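Local coordinates for protein Alpha/beta hydrolase (Paenibacillus sp. VTT E-133280, PDB 6TJ2) that probably hydrolyses methyl salicylate, as an extracellular bacterial esterase resembling tobacco salicylic acid binding protein 2, at residues Tyr242-His245 against Pro246-Ser250. Numbering follows the deposited sequence.
Sequences YGFH and PTQSS
H245 and S249 meet through a short hydrogen bond: ND1 of H245 and OG of S249 lie 2.6 Å apart, with the hydroxyl at the imidazole edge and near the ring plane. Either atom could supply the proton. With CG of H245 turned anti to its own backbone N (chi1 179°), the ring reaches forward along the turn to S249, whose OG sits between its backbone N and carbonyl carbon (chi1 65°). NE2 of H245 is hydrogen-bonded to OE1 of Q239 of the second subunit, so both ring nitrogens have partners, which should hold the imidazole in this rotation.

P246, joined to H245 by a cis peptide bond, covers one face of the same ring in a CH-pi contact, its CA 3.7 Å from the ring centroid of H245. F257 stacks on the imidazole as well. Replacing H245 by an alanine is likely to leave S249 OG and Q239 OE1 of the second subunit without their imidazole partner and P246 CA without the ring face it rests on.

This turn opens helix 244-250, which links parallel strands 226-231 and 256-260 as the helix of a beta-alpha-beta crossover in the alpha/beta-hydrolase sheet. G243 occupies the N-cap position. The backbone here is bonded from residue i+5 back to i, giving a wide pi-type turn: Q248 N donates to G243 O at 3.1 Å, in the carbonyl plane, and S249 N to F244 O at 3.0 Å.

CB of T247 rests against the carbonyl oxygen of G243, 3.2 Å from CB to O, and OG1 of T247 is hydrogen-bonded to O of P241. In nonpolar packing, CG of Q248 approaches the F244 ring obliquely, 4.2 Å from CD1 of F244; that phenyl group also touches D234, the probable acid of a Ser-His-Asp triad.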
ATOM      1  N   TYR A 242      -7.532 -10.557   3.943  1.00 11.85           N
ATOM      2  CA  TYR A 242      -7.127 -11.189   5.204  1.00 11.11           C
ATOM      3  C   TYR A 242      -5.785 -10.667   5.698  1.00 10.74           C
ATOM      4  O   TYR A 242      -5.328 -11.160   6.707  1.00 11.93           O
ATOM      5  CB  TYR A 242      -7.055 -12.714   5.023  1.00 10.95           C
ATOM      6  CG  TYR A 242      -8.354 -13.354   4.582  1.00 11.28           C
ATOM      7  CD1 TYR A 242      -9.280 -13.825   5.501  1.00 12.20           C
ATOM      8  CD2 TYR A 242      -8.692 -13.422   3.249  1.00 12.66           C
ATOM      9  CE1 TYR A 242     -10.497 -14.343   5.083  1.00 12.41           C
ATOM     10  CE2 TYR A 242      -9.901 -13.951   2.809  1.00 12.90           C
ATOM     11  CZ  TYR A 242     -10.788 -14.428   3.751  1.00 13.07           C
ATOM     12  OH  TYR A 242     -11.943 -14.999   3.283  1.00 14.39           O
ATOM     13  N   GLY A 243      -5.173  -9.714   5.042  1.00 11.01           N
ATOM     14  CA  GLY A 243      -3.786  -9.321   5.330  1.00 10.85           C
ATOM     15  C   GLY A 243      -3.577  -8.647   6.671  1.00 10.48           C
ATOM     16  O   GLY A 243      -4.485  -8.218   7.370  1.00 11.87           O
ATOM     17  N   PHE A 244      -2.323  -8.511   7.105  1.00 10.34           N
ATOM     18  CA  PHE A 244      -1.962  -7.804   8.347  1.00 10.95           C
ATOM     19  C   PHE A 244      -2.449  -6.375   8.349  1.00 10.32           C
ATOM     20  O   PHE A 244      -2.945  -5.939   9.385  1.00 11.15           O
ATOM     21  CB  PHE A 244      -0.439  -7.796   8.564  1.00 10.58           C
ATOM     22  CG  PHE A 244       0.133  -9.128   9.019  1.00 10.53           C
ATOM     23  CD1 PHE A 244      -0.384  -9.755  10.121  1.00 10.23           C
ATOM     24  CD2 PHE A 244       1.190  -9.726   8.338  1.00 10.84           C
ATOM     25  CE1 PHE A 244       0.111 -10.963  10.560  1.00 11.14           C
ATOM     26  CE2 PHE A 244       1.694 -10.945   8.797  1.00 11.87           C
ATOM     27  CZ  PHE A 244       1.167 -11.541   9.892  1.00 11.18           C
ATOM     28  N   HIS A 245      -2.366  -5.664   7.243  1.00  9.93           N
ATOM     29  CA  HIS A 245      -2.788  -4.238   7.228  1.00 10.89           C
ATOM     30  C   HIS A 245      -3.424  -3.960   5.888  1.00 11.14           C
ATOM     31  O   HIS A 245      -2.788  -4.225   4.850  1.00 11.22           O
ATOM     32  CB  HIS A 245      -1.612  -3.295   7.485  1.00 10.82           C
ATOM     33  CG  HIS A 245      -2.026  -1.858   7.441  1.00 10.11           C
ATOM     34  ND1 HIS A 245      -2.751  -1.267   8.444  1.00 11.44           N
ATOM     35  CD2 HIS A 245      -1.881  -0.968   6.433  1.00 11.22           C
ATOM     36  CE1 HIS A 245      -3.006  -0.017   8.045  1.00 12.21           C
ATOM     37  NE2 HIS A 245      -2.501   0.174   6.870  1.00 12.03           N
ATOM     38  N   PRO A 246      -4.648  -3.390   5.811  1.00 11.20           N
ATOM     39  CA  PRO A 246      -5.398  -2.871   6.946  1.00 10.96           C
ATOM     40  C   PRO A 246      -6.289  -3.863   7.700  1.00 10.72           C
ATOM     41  O   PRO A 246      -6.912  -3.468   8.695  1.00 12.70           O
ATOM     42  CB  PRO A 246      -6.329  -1.821   6.305  1.00 13.12           C
ATOM     43  CG  PRO A 246      -6.497  -2.312   4.889  1.00 14.34           C
ATOM     44  CD  PRO A 246      -5.199  -2.957   4.510  1.00 12.69           C
ATOM     45  N   THR A 247      -6.360  -5.126   7.331  1.00 11.33           N
ATOM     46  CA  THR A 247      -7.339  -6.025   7.971  1.00 11.47           C
ATOM     47  C   THR A 247      -7.021  -6.312   9.431  1.00 10.97           C
ATOM     48  O   THR A 247      -7.844  -5.952  10.321  1.00 12.23           O
ATOM     49  CB  THR A 247      -7.586  -7.302   7.187  1.00 12.16           C
ATOM     50  OG1 THR A 247      -8.153  -6.933   5.929  1.00 14.08           O
ATOM     51  CG2 THR A 247      -8.532  -8.241   7.927  1.00 13.08           C
ATOM     52  N   GLN A 248      -5.887  -6.898   9.760  1.00 11.36           N
ATOM     53  CA  GLN A 248      -5.611  -7.217  11.192  1.00 11.92           C
ATOM     54  C   GLN A 248      -5.507  -5.913  11.992  1.00 11.00           C
ATOM     55  O   GLN A 248      -6.109  -5.847  13.116  1.00 13.12           O
ATOM     56  CB  GLN A 248      -4.367  -8.071  11.375  1.00 11.99           C
ATOM     57  CG  GLN A 248      -4.527  -9.508  10.880  1.00 12.40           C
ATOM     58  CD  GLN A 248      -5.586 -10.278  11.633  1.00 12.97           C
ATOM     59  OE1 GLN A 248      -6.617 -10.754  11.093  1.00 13.93           O
ATOM     60  NE2 GLN A 248      -5.422 -10.398  12.914  1.00 12.38           N
ATOM     61  N   SER A 249      -4.832  -4.911  11.489  1.00 11.41           N
ATOM     62  CA  SER A 249      -4.643  -3.667  12.250  1.00 12.24           C
ATOM     63  C   SER A 249      -5.989  -3.050  12.554  1.00 13.20           C
ATOM     64  O   SER A 249      -6.163  -2.493  13.638  1.00 13.23           O
ATOM     65  CB  SER A 249      -3.712  -2.714  11.547  1.00 12.64           C
ATOM     66  OG  SER A 249      -4.295  -2.298  10.321  1.00 12.13           O
ATOM     67  N   SER A 250      -6.962  -3.125  11.650  1.00 12.96           N
ATOM     68  CA  SER A 250      -8.280  -2.484  11.892  1.00 13.59           C
ATOM     69  C   SER A 250      -8.956  -3.095  13.101  1.00 15.27           C
ATOM     70  O   SER A 250      -9.863  -2.418  13.692  1.00 16.07           O
ATOM     71  CB  SER A 250      -9.160  -2.583  10.680  1.00 16.10           C
ATOM     72  OG  SER A 250      -9.600  -3.910  10.481  1.00 18.23           O
TER